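Local coordinates for SUMO-1 cysteine protease S273R (African swine fever virus pig/Kenya/KEN-50/1950, PDB 6LJ9), which acts as a cysteine protease that probably matures the viral polyproteins pp220 and pp62 into core-shell proteins and dampens host immune responses, at residues E95-W100 with G154-T159; V132-E137 with L209-T214; V170-D175 with I198-R203. All blocks are in the same frame, centred on the assembly; numbering follows the deposited sequence.

Overall arrangement
Three contacts illustrate how chemistry follows place in a fold. Interactions 1 and 3 are buried, with no hydrogen bond across either; interaction 3 is wholly apolar, while interaction 1 sets a leucine methyl against a backbone oxygen as well as a valine methyl. Both draw on the same mixed sheet, through the hydrogen-bonded neighbours 152-158 and 169-175, but on different faces: interaction 1 brings helix 90-103 to the face carrying helix 232-244, interaction 3 sets helix 195-208 against the other. Interaction 2 lies at the surface, about 21 Å and about 15 Å centre to centre from interactions 1 and 3; there a loop meets the end of helix 129-134, and a lysine joins the apolar atoms.

Interaction 1 (E95-W100 with G154-T159); sequences ETLQRW and GCVLNT
Leu97 of helix 90-103 makes a sparse, buried van der Waals contact with Gly154 and Val156 of strand 152-158, in the core close to the centre of the chain. The helix does not lie tightly on the strand: the closest pair of CA atoms, those of Leu97 and Gly154, is 8.1 Å apart, and one leucine side chain spans the interval. Its outer branch does the work. With chi2 at -176°, CD1 continues the chain away from CA and reaches forward to the strand, ending 4.3 Å from Gly154 O and 4.5 Å from Val156 CG2. Both distances are at the loose end of such contacts, and no hydrogen bond crosses. Gly154 offers only backbone here, while Val156, two residues on and on the same side of the strand, presents a methyl. Cys155 between them points away and forms a disulfide with Cys110.

Other flanks of the helix, away from this contact, make their own ties. Arg99 runs extended back along the helix, where NH1 donates to Glu95 O at 3.0 Å from above the carbonyl plane, and its NE bonds to Phe76 O; the indole of Trp100 makes a cation-pi contact with Arg241.

Helix 232-244 packs against both segments, since Leu237 touches Leu97 while Ser236 and Ile240 touch Val156. The side chain of Val156 lies about 8 Å from that of Cys232, the inferred nucleophile, and about 9 Å from that of His168, also inferred to be catalytic. Cys232 at the N-terminal end of a helix packed on the sheet is consistent with the papain-like fold of Ulp1-type proteases; helix 90-103 joins that helix on the same face through Leu97.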
loop_
_atom_site.group_PDB
_atom_site.type_symbol
_atom_site.label_atom_id
_atom_site.label_comp_id
_atom_site.label_asym_id
_atom_site.label_seq_id
_atom_site.Cartn_x
_atom_site.Cartn_y
_atom_site.Cartn_z
ATOM N N GLU B 95 -13.607 9.977 12.193
ATOM C CA GLU B 95 -12.719 9.157 13.005
ATOM C C GLU B 95 -12.492 7.774 12.406
ATOM O O GLU B 95 -11.494 7.127 12.737
ATOM C CB GLU B 95 -13.282 9.042 14.421
ATOM C CG GLU B 95 -13.392 10.382 15.133
ATOM C CD GLU B 95 -14.265 10.319 16.368
ATOM O OE1 GLU B 95 -14.621 9.198 16.788
ATOM O OE2 GLU B 95 -14.600 11.390 16.917
ATOM N N THR B 96 -13.388 7.310 11.533
ATOM C CA THR B 96 -13.171 6.037 10.854
ATOM C C THR B 96 -12.167 6.187 9.715
ATOM O O THR B 96 -11.248 5.371 9.577
ATOM C CB THR B 96 -14.499 5.483 10.330
ATOM O OG1 THR B 96 -15.348 5.146 11.435
ATOM C CG2 THR B 96 -14.266 4.240 9.480
ATOM N N LEU B 97 -12.326 7.229 8.894
ATOM C CA LEU B 97 -11.405 7.446 7.782
ATOM C C LEU B 97 -10.012 7.820 8.273
ATOM O O LEU B 97 -9.018 7.507 7.609
ATOM C CB LEU B 97 -11.950 8.525 6.848
ATOM C CG LEU B 97 -13.282 8.206 6.163
ATOM C CD1 LEU B 97 -13.663 9.318 5.201
ATOM C CD2 LEU B 97 -13.207 6.869 5.443
ATOM N N GLN B 98 -9.921 8.489 9.426
ATOM C CA GLN B 98 -8.616 8.767 10.015
ATOM C C GLN B 98 -7.900 7.488 10.431
ATOM O O GLN B 98 -6.667 7.427 10.381
ATOM C CB GLN B 98 -8.767 9.704 11.213
ATOM C CG GLN B 98 -9.048 11.152 10.843
ATOM C CD GLN B 98 -9.331 12.015 12.057
ATOM O OE1 GLN B 98 -9.978 11.577 13.007
ATOM N NE2 GLN B 98 -8.841 13.249 12.033
ATOM N N ARG B 99 -8.647 6.458 10.840
ATOM C CA ARG B 99 -8.019 5.196 11.220
ATOM C C ARG B 99 -7.598 4.390 9.997
ATOM O O ARG B 99 -6.567 3.707 10.026
ATOM C CB ARG B 99 -8.966 4.376 12.096
ATOM C CG ARG B 99 -9.018 4.829 13.547
ATOM C CD ARG B 99 -10.143 4.145 14.309
ATOM N NE ARG B 99 -10.043 4.387 15.745
ATOM C CZ ARG B 99 -10.457 5.497 16.349
ATOM N NH1 ARG B 99 -11.001 6.477 15.640
ATOM N NH2 ARG B 99 -10.323 5.629 17.661
ATOM N N TRP B 100 -8.382 4.448 8.918
ATOM C CA TRP B 100 -8.012 3.735 7.701
ATOM C C TRP B 100 -6.761 4.325 7.065
ATOM O O TRP B 100 -6.005 3.606 6.401
ATOM C CB TRP B 100 -9.172 3.752 6.706
ATOM C CG TRP B 100 -10.348 2.932 7.138
ATOM C CD1 TRP B 100 -10.424 2.116 8.230
ATOM C CD2 TRP B 100 -11.619 2.848 6.485
ATOM N NE1 TRP B 100 -11.664 1.530 8.297
ATOM C CE2 TRP B 100 -12.417 1.963 7.237
ATOM C CE3 TRP B 100 -12.161 3.436 5.338
ATOM C CZ2 TRP B 100 -13.727 1.652 6.879
ATOM C CZ3 TRP B 100 -13.462 3.127 4.984
ATOM C CH2 TRP B 100 -14.230 2.243 5.752
ATOM N N GLY B 154 -10.552 9.754 -0.504
ATOM C CA GLY B 154 -11.854 9.317 -0.043
ATOM C C GLY B 154 -12.578 10.344 0.800
ATOM O O GLY B 154 -11.967 11.015 1.635
ATOM N N CYS B 155 -13.886 10.469 0.595
ATOM C CA CYS B 155 -14.676 11.428 1.351
ATOM C C CYS B 155 -16.131 10.984 1.350
ATOM O O CYS B 155 -16.622 10.420 0.369
ATOM C CB CYS B 155 -14.544 12.840 0.771
ATOM S SG CYS B 155 -14.793 14.158 1.976
ATOM N N VAL B 156 -16.807 11.240 2.467
ATOM C CA VAL B 156 -18.232 10.977 2.623
ATOM C C VAL B 156 -18.914 12.300 2.929
ATOM O O VAL B 156 -18.496 13.018 3.845
ATOM C CB VAL B 156 -18.507 9.952 3.739
ATOM C CG1 VAL B 156 -19.999 9.700 3.873
ATOM C CG2 VAL B 156 -17.758 8.657 3.471
ATOM N N LEU B 157 -19.958 12.625 2.169
ATOM C CA LEU B 157 -20.626 13.911 2.294
ATOM C C LEU B 157 -22.131 13.721 2.426
ATOM O O LEU B 157 -22.688 12.684 2.054
ATOM C CB LEU B 157 -20.313 14.828 1.103
ATOM C CG LEU B 157 -20.659 14.333 -0.299
ATOM C CD1 LEU B 157 -21.857 15.091 -0.852
ATOM C CD2 LEU B 157 -19.459 14.478 -1.215
ATOM N N ASN B 158 -22.781 14.751 2.962
ATOM C CA ASN B 158 -24.219 14.753 3.197
ATOM C C ASN B 158 -24.897 15.557 2.094
ATOM O O ASN B 158 -24.559 16.725 1.876
ATOM C CB ASN B 158 -24.537 15.347 4.570
ATOM C CG ASN B 158 -25.973 15.111 4.995
ATOM O OD1 ASN B 158 -26.828 14.766 4.180
ATOM N ND2 ASN B 158 -26.246 15.301 6.280
ATOM N N THR B 159 -25.853 14.933 1.407
ATOM C CA THR B 159 -26.588 15.579 0.328
ATOM C C THR B 159 -27.805 16.351 0.819
ATOM O O THR B 159 -28.667 16.705 0.009
ATOM C CB THR B 159 -27.029 14.542 -0.710
ATOM O OG1 THR B 159 -27.870 13.565 -0.086
ATOM C CG2 THR B 159 -25.820 13.852 -1.319
#

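Interaction 2 (V132-E137 with L209-T214); sequences VYKGEE and LKIHHT
Tyr133 and Ile211 approach with their CA atoms 9.3 Å apart, where the last turn of helix 129-134 faces the irregular loop between helix 195-208 and strand 215-220. The helix stops at Gly135, whose positive phi of 82° closes a Schellman motif and turns the chain away; no hydrogen bond joins the two segments, and side chains bridge the gap.

Ile211 supplies the whole of the loop's share, using two different methyls. CD1, at the end of its longer branch, comes obliquely to the tyrosine near the root of the ring, 3.9 Å from Tyr133 CD2 and 4.0 Å from Tyr133 CB. The longer branch starts between the backbone N and the carbonyl carbon, chi1 65°, which leaves CG2 to face Lys134. That lysine begins by heading across the contact rather than at it, then bends at its last torsion, chi4 57°, and brings NZ to 4.0 Å from Ile211 CG2 as the two side chains run past each other in opposite senses.

Trp181 ties both sides together: its ring stacks with His212 and also meets that of Tyr133. Asn246 of the second subunit packs on Tyr133.

An ammonium group beside a methyl gains no charge pairing from it; this surface contact therefore rests on van der Waals contact and the partial burial of Ile211.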
loop_
_atom_site.group_PDB
_atom_site.type_symbol
_atom_site.label_atom_id
_atom_site.label_comp_id
_atom_site.label_asym_id
_atom_site.label_seq_id
_atom_site.Cartn_x
_atom_site.Cartn_y
_atom_site.Cartn_z
ATOM N N VAL B 132 -2.125 16.427 -3.599
ATOM C CA VAL B 132 -2.392 15.189 -2.869
ATOM C C VAL B 132 -1.530 14.061 -3.418
ATOM O O VAL B 132 -0.919 13.294 -2.665
ATOM C CB VAL B 132 -3.889 14.836 -2.937
ATOM C CG1 VAL B 132 -4.135 13.439 -2.388
ATOM C CG2 VAL B 132 -4.705 15.855 -2.172
ATOM N N TYR B 133 -1.464 13.950 -4.747
ATOM C CA TYR B 133 -0.668 12.899 -5.367
ATOM C C TYR B 133 0.820 13.104 -5.107
ATOM O O TYR B 133 1.561 12.135 -4.903
ATOM C CB TYR B 133 -0.954 12.851 -6.867
ATOM C CG TYR B 133 -0.336 11.673 -7.582
ATOM C CD1 TYR B 133 -1.015 10.465 -7.685
ATOM C CD2 TYR B 133 0.922 11.769 -8.160
ATOM C CE1 TYR B 133 -0.454 9.386 -8.340
ATOM C CE2 TYR B 133 1.490 10.697 -8.815
ATOM C CZ TYR B 133 0.800 9.509 -8.903
ATOM O OH TYR B 133 1.372 8.443 -9.558
ATOM N N LYS B 134 1.274 14.357 -5.106
ATOM C CA LYS B 134 2.685 14.662 -4.902
ATOM C C LYS B 134 3.099 14.625 -3.436
ATOM O O LYS B 134 4.300 14.671 -3.150
ATOM C CB LYS B 134 3.014 16.036 -5.489
ATOM C CG LYS B 134 3.111 16.060 -7.005
ATOM C CD LYS B 134 3.474 17.449 -7.502
ATOM C CE LYS B 134 4.249 17.386 -8.809
ATOM N NZ LYS B 134 3.498 16.661 -9.868
ATOM N N GLY B 135 2.149 14.542 -2.513
ATOM C CA GLY B 135 2.479 14.540 -1.101
ATOM C C GLY B 135 2.711 15.914 -0.517
ATOM O O GLY B 135 3.637 16.097 0.282
ATOM N N GLU B 136 1.889 16.894 -0.895
ATOM C CA GLU B 136 2.057 18.264 -0.434
ATOM C C GLU B 136 0.797 18.818 0.220
ATOM O O GLU B 136 0.704 20.033 0.428
ATOM C CB GLU B 136 2.492 19.163 -1.599
ATOM C CG GLU B 136 3.747 18.678 -2.316
ATOM C CD GLU B 136 4.102 19.530 -3.520
ATOM O OE1 GLU B 136 3.331 20.458 -3.841
ATOM O OE2 GLU B 136 5.151 19.270 -4.148
ATOM N N GLU B 137 -0.170 17.965 0.544
ATOM C CA GLU B 137 -1.396 18.369 1.215
ATOM C C GLU B 137 -1.437 17.779 2.618
ATOM O O GLU B 137 -1.069 16.619 2.826
ATOM C CB GLU B 137 -2.633 17.923 0.428
ATOM C CG GLU B 137 -2.938 18.770 -0.797
ATOM C CD GLU B 137 -3.622 20.080 -0.452
ATOM O OE1 GLU B 137 -3.842 20.899 -1.369
ATOM O OE2 GLU B 137 -3.945 20.291 0.736
ATOM N N LEU B 209 -5.601 15.785 -15.118
ATOM C CA LEU B 209 -5.175 15.715 -16.512
ATOM C C LEU B 209 -3.844 16.412 -16.755
ATOM O O LEU B 209 -3.291 16.282 -17.853
ATOM C CB LEU B 209 -6.246 16.317 -17.423
ATOM C CG LEU B 209 -7.398 15.395 -17.828
ATOM C CD1 LEU B 209 -8.435 16.157 -18.636
ATOM C CD2 LEU B 209 -6.873 14.203 -18.614
ATOM N N LYS B 210 -3.325 17.150 -15.770
ATOM C CA LYS B 210 -2.016 17.781 -15.891
ATOM C C LYS B 210 -0.874 16.824 -15.570
ATOM O O LYS B 210 0.258 17.064 -16.006
ATOM C CB LYS B 210 -1.934 19.009 -14.976
ATOM C CG LYS B 210 -2.944 20.113 -15.292
ATOM C CD LYS B 210 -2.751 21.303 -14.365
ATOM C CE LYS B 210 -3.010 20.909 -12.911
ATOM N NZ LYS B 210 -2.554 21.930 -11.939
ATOM N N ILE B 211 -1.137 15.750 -14.825
ATOM C CA ILE B 211 -0.114 14.777 -14.462
ATOM C C ILE B 211 -0.437 13.373 -14.948
ATOM O O ILE B 211 0.368 12.461 -14.739
ATOM C CB ILE B 211 0.138 14.764 -12.940
ATOM C CG1 ILE B 211 -1.105 14.273 -12.198
ATOM C CG2 ILE B 211 0.534 16.148 -12.449
ATOM C CD1 ILE B 211 -0.900 14.136 -10.707
ATOM N N HIS B 212 -1.590 13.167 -15.584
ATOM C CA HIS B 212 -1.943 11.862 -16.124
ATOM C C HIS B 212 -2.757 12.055 -17.395
ATOM O O HIS B 212 -3.348 13.113 -17.623
ATOM C CB HIS B 212 -2.724 11.014 -15.111
ATOM C CG HIS B 212 -2.789 9.559 -15.464
ATOM N ND1 HIS B 212 -1.662 8.786 -15.642
ATOM C CD2 HIS B 212 -3.845 8.737 -15.670
ATOM C CE1 HIS B 212 -2.021 7.550 -15.943
ATOM N NE2 HIS B 212 -3.340 7.494 -15.965
ATOM N N HIS B 213 -2.788 11.009 -18.217
ATOM C CA HIS B 213 -3.381 11.093 -19.543
ATOM C C HIS B 213 -4.815 10.585 -19.610
ATOM O O HIS B 213 -5.555 10.992 -20.512
ATOM C CB HIS B 213 -2.520 10.316 -20.547
ATOM C CG HIS B 213 -2.209 8.915 -20.122
ATOM N ND1 HIS B 213 -3.142 7.901 -20.163
ATOM C CD2 HIS B 213 -1.068 8.357 -19.650
ATOM C CE1 HIS B 213 -2.590 6.780 -19.735
ATOM N NE2 HIS B 213 -1.333 7.029 -19.417
ATOM N N THR B 214 -5.231 9.721 -18.686
ATOM C CA THR B 214 -6.568 9.134 -18.709
ATOM C C THR B 214 -7.233 9.361 -17.359
ATOM O O THR B 214 -6.855 8.731 -16.364
ATOM C CB THR B 214 -6.511 7.643 -19.040
ATOM O OG1 THR B 214 -5.689 7.442 -20.195
ATOM C CG2 THR B 214 -7.907 7.111 -19.322
#

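Interaction 3 (V170-D175 with I198-R203); sequences VAIFVD and IRWMER
Trp200 and Ile172 carry the apolar contact between helix 195-208 and strand 169-175, with Val174 in a lesser part. The segments stand well apart: the nearest CA atoms, of Ile172 and Met201 (a selenomethionine), are 9.2 Å apart, and the indole fills the distance. The far corner of its six-membered ring comes to the strand: Trp200 CZ3 lies 3.7 Å from Ile172 CG2 and 4.1 Å from Ile172 CD1. Both methyls of Ile172 touch the ring, CG2 meeting it obliquely, as does Val174 CG2, 4.4 Å from Trp200 CH2. With its CB directed at the strand and CG anti to the backbone N, chi1 -176°, the indole extends toward the sheet.

In topology this is the helix of a beta-alpha-beta crossover: helix 195-208 connects strands 181-186 and 215-220, parallel neighbours in the sheet, and reaches to strand 169-175, the neighbour of 181-186 on its other side. Phe173 faces the other way and packs on helix 232-244, so the strand is sandwiched between helices. The side chain of Ile172 is about 9 Å from that of Asn187, an inferred active-site residue.

No hydrogen bond crosses the contact; Ile172 pairs through its backbone with Cys155 of the neighbouring strand, and the helix keeps its own bonds, such as Arg203 N to Arg199 O at 2.9 Å.

Charge gathers at the strand's end, where Asp175 forms salt bridges with Arg177 through OD1 and with Arg243 through OD2.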
loop_
_atom_site.group_PDB
_atom_site.type_symbol
_atom_site.label_atom_id
_atom_site.label_comp_id
_atom_site.label_asym_id
_atom_site.label_seq_id
_atom_site.Cartn_x
_atom_site.Cartn_y
_atom_site.Cartn_z
ATOM N N VAL B 170 -23.311 10.068 0.958
ATOM C CA VAL B 170 -22.797 9.510 -0.285
ATOM C C VAL B 170 -21.277 9.574 -0.233
ATOM O O VAL B 170 -20.689 10.367 0.506
ATOM C CB VAL B 170 -23.331 10.243 -1.536
ATOM C CG1 VAL B 170 -24.849 10.146 -1.607
ATOM C CG2 VAL B 170 -22.885 11.691 -1.530
ATOM N N ALA B 171 -20.640 8.721 -1.028
ATOM C CA ALA B 171 -19.192 8.585 -1.024
ATOM C C ALA B 171 -18.589 9.164 -2.297
ATOM O O ALA B 171 -19.205 9.140 -3.366
ATOM C CB ALA B 171 -18.780 7.117 -0.880
ATOM N N ILE B 172 -17.373 9.692 -2.165
ATOM C CA ILE B 172 -16.571 10.156 -3.291
ATOM C C ILE B 172 -15.195 9.519 -3.177
ATOM O O ILE B 172 -14.535 9.641 -2.139
ATOM C CB ILE B 172 -16.456 11.693 -3.335
ATOM C CG1 ILE B 172 -17.758 12.315 -3.845
ATOM C CG2 ILE B 172 -15.273 12.120 -4.197
ATOM C CD1 ILE B 172 -17.633 13.779 -4.233
ATOM N N PHE B 173 -14.767 8.835 -4.236
ATOM C CA PHE B 173 -13.493 8.129 -4.245
ATOM C C PHE B 173 -12.730 8.478 -5.514
ATOM O O PHE B 173 -13.287 8.413 -6.614
ATOM C CB PHE B 173 -13.701 6.614 -4.148
ATOM C CG PHE B 173 -12.439 5.848 -3.887
ATOM C CD1 PHE B 173 -11.932 5.745 -2.602
ATOM C CD2 PHE B 173 -11.758 5.230 -4.923
ATOM C CE1 PHE B 173 -10.769 5.042 -2.355
ATOM C CE2 PHE B 173 -10.594 4.526 -4.683
ATOM C CZ PHE B 173 -10.099 4.432 -3.397
ATOM N N VAL B 174 -11.464 8.849 -5.354
ATOM C CA VAL B 174 -10.577 9.161 -6.469
ATOM C C VAL B 174 -9.486 8.101 -6.487
ATOM O O VAL B 174 -8.670 8.019 -5.560
ATOM C CB VAL B 174 -9.979 10.569 -6.352
ATOM C CG1 VAL B 174 -9.011 10.833 -7.496
ATOM C CG2 VAL B 174 -11.084 11.613 -6.329
ATOM N N ASP B 175 -9.470 7.284 -7.535
ATOM C CA ASP B 175 -8.512 6.194 -7.667
ATOM C C ASP B 175 -7.424 6.629 -8.642
ATOM O O ASP B 175 -7.678 6.771 -9.843
ATOM C CB ASP B 175 -9.207 4.918 -8.138
ATOM C CG ASP B 175 -8.306 3.700 -8.069
ATOM O OD1 ASP B 175 -7.134 3.836 -7.660
ATOM O OD2 ASP B 175 -8.776 2.599 -8.424
ATOM N N ILE B 198 -20.923 17.777 -9.413
ATOM C CA ILE B 198 -20.430 17.637 -10.782
ATOM C C ILE B 198 -19.303 18.628 -11.051
ATOM O O ILE B 198 -18.274 18.274 -11.641
ATOM C CB ILE B 198 -21.588 17.804 -11.785
ATOM C CG1 ILE B 198 -22.612 16.679 -11.614
ATOM C CG2 ILE B 198 -21.063 17.835 -13.214
ATOM C CD1 ILE B 198 -22.096 15.311 -12.016
ATOM N N ARG B 199 -19.472 19.880 -10.618
ATOM C CA ARG B 199 -18.426 20.880 -10.825
ATOM C C ARG B 199 -17.136 20.482 -10.119
ATOM O O ARG B 199 -16.039 20.662 -10.662
ATOM C CB ARG B 199 -18.891 22.250 -10.334
ATOM C CG ARG B 199 -20.236 22.697 -10.873
ATOM C CD ARG B 199 -20.702 23.941 -10.141
ATOM N NE ARG B 199 -22.157 24.029 -10.086
ATOM C CZ ARG B 199 -22.824 24.777 -9.214
ATOM N NH1 ARG B 199 -22.164 25.499 -8.318
ATOM N NH2 ARG B 199 -24.149 24.799 -9.233
ATOM N N TRP B 200 -17.250 19.940 -8.904
ATOM C CA TRP B 200 -16.067 19.512 -8.165
ATOM C C TRP B 200 -15.361 18.359 -8.870
ATOM O O TRP B 200 -14.130 18.356 -8.983
ATOM C CB TRP B 200 -16.450 19.118 -6.739
ATOM C CG TRP B 200 -15.275 18.756 -5.882
ATOM C CD1 TRP B 200 -14.557 19.595 -5.081
ATOM C CD2 TRP B 200 -14.681 17.461 -5.742
ATOM N NE1 TRP B 200 -13.552 18.902 -4.449
ATOM C CE2 TRP B 200 -13.606 17.590 -4.840
ATOM C CE3 TRP B 200 -14.952 16.204 -6.292
ATOM C CZ2 TRP B 200 -12.804 16.511 -4.474
ATOM C CZ3 TRP B 200 -14.154 15.133 -5.929
ATOM C CH2 TRP B 200 -13.093 15.294 -5.028
HETATM N N MSE B 201 -16.118 17.374 -9.345
HETATM C CA MSE B 201 -15.544 16.245 -10.071
HETATM C C MSE B 201 -14.870 16.706 -11.360
HETATM O O MSE B 201 -13.814 16.198 -11.736
HETATM C CB MSE B 201 -16.621 15.203 -10.385
HETATM C CG MSE B 201 -17.283 14.605 -9.155
HETATM SE SE MSE B 201 -18.739 13.385 -9.590
HETATM C CE MSE B 201 -17.702 11.978 -10.448
ATOM N N GLU B 202 -15.491 17.676 -12.034
ATOM C CA GLU B 202 -14.902 18.222 -13.251
ATOM C C GLU B 202 -13.623 18.996 -12.949
ATOM O O GLU B 202 -12.644 18.904 -13.700
ATOM C CB GLU B 202 -15.916 19.116 -13.966
ATOM C CG GLU B 202 -17.061 18.367 -14.627
ATOM C CD GLU B 202 -16.586 17.376 -15.669
ATOM O OE1 GLU B 202 -16.916 16.178 -15.547
ATOM O OE2 GLU B 202 -15.874 17.794 -16.607
ATOM N N ARG B 203 -13.610 19.761 -11.854
ATOM C CA ARG B 203 -12.419 20.527 -11.502
ATOM C C ARG B 203 -11.252 19.607 -11.161
ATOM O O ARG B 203 -10.106 19.882 -11.533
ATOM C CB ARG B 203 -12.729 21.468 -10.334
ATOM C CG ARG B 203 -11.661 22.525 -10.063
ATOM C CD ARG B 203 -10.644 22.069 -9.018
ATOM N NE ARG B 203 -11.259 21.854 -7.711
ATOM C CZ ARG B 203 -11.363 22.785 -6.768
ATOM N NH1 ARG B 203 -10.886 24.005 -6.982
ATOM N NH2 ARG B 203 -11.939 22.500 -5.608
#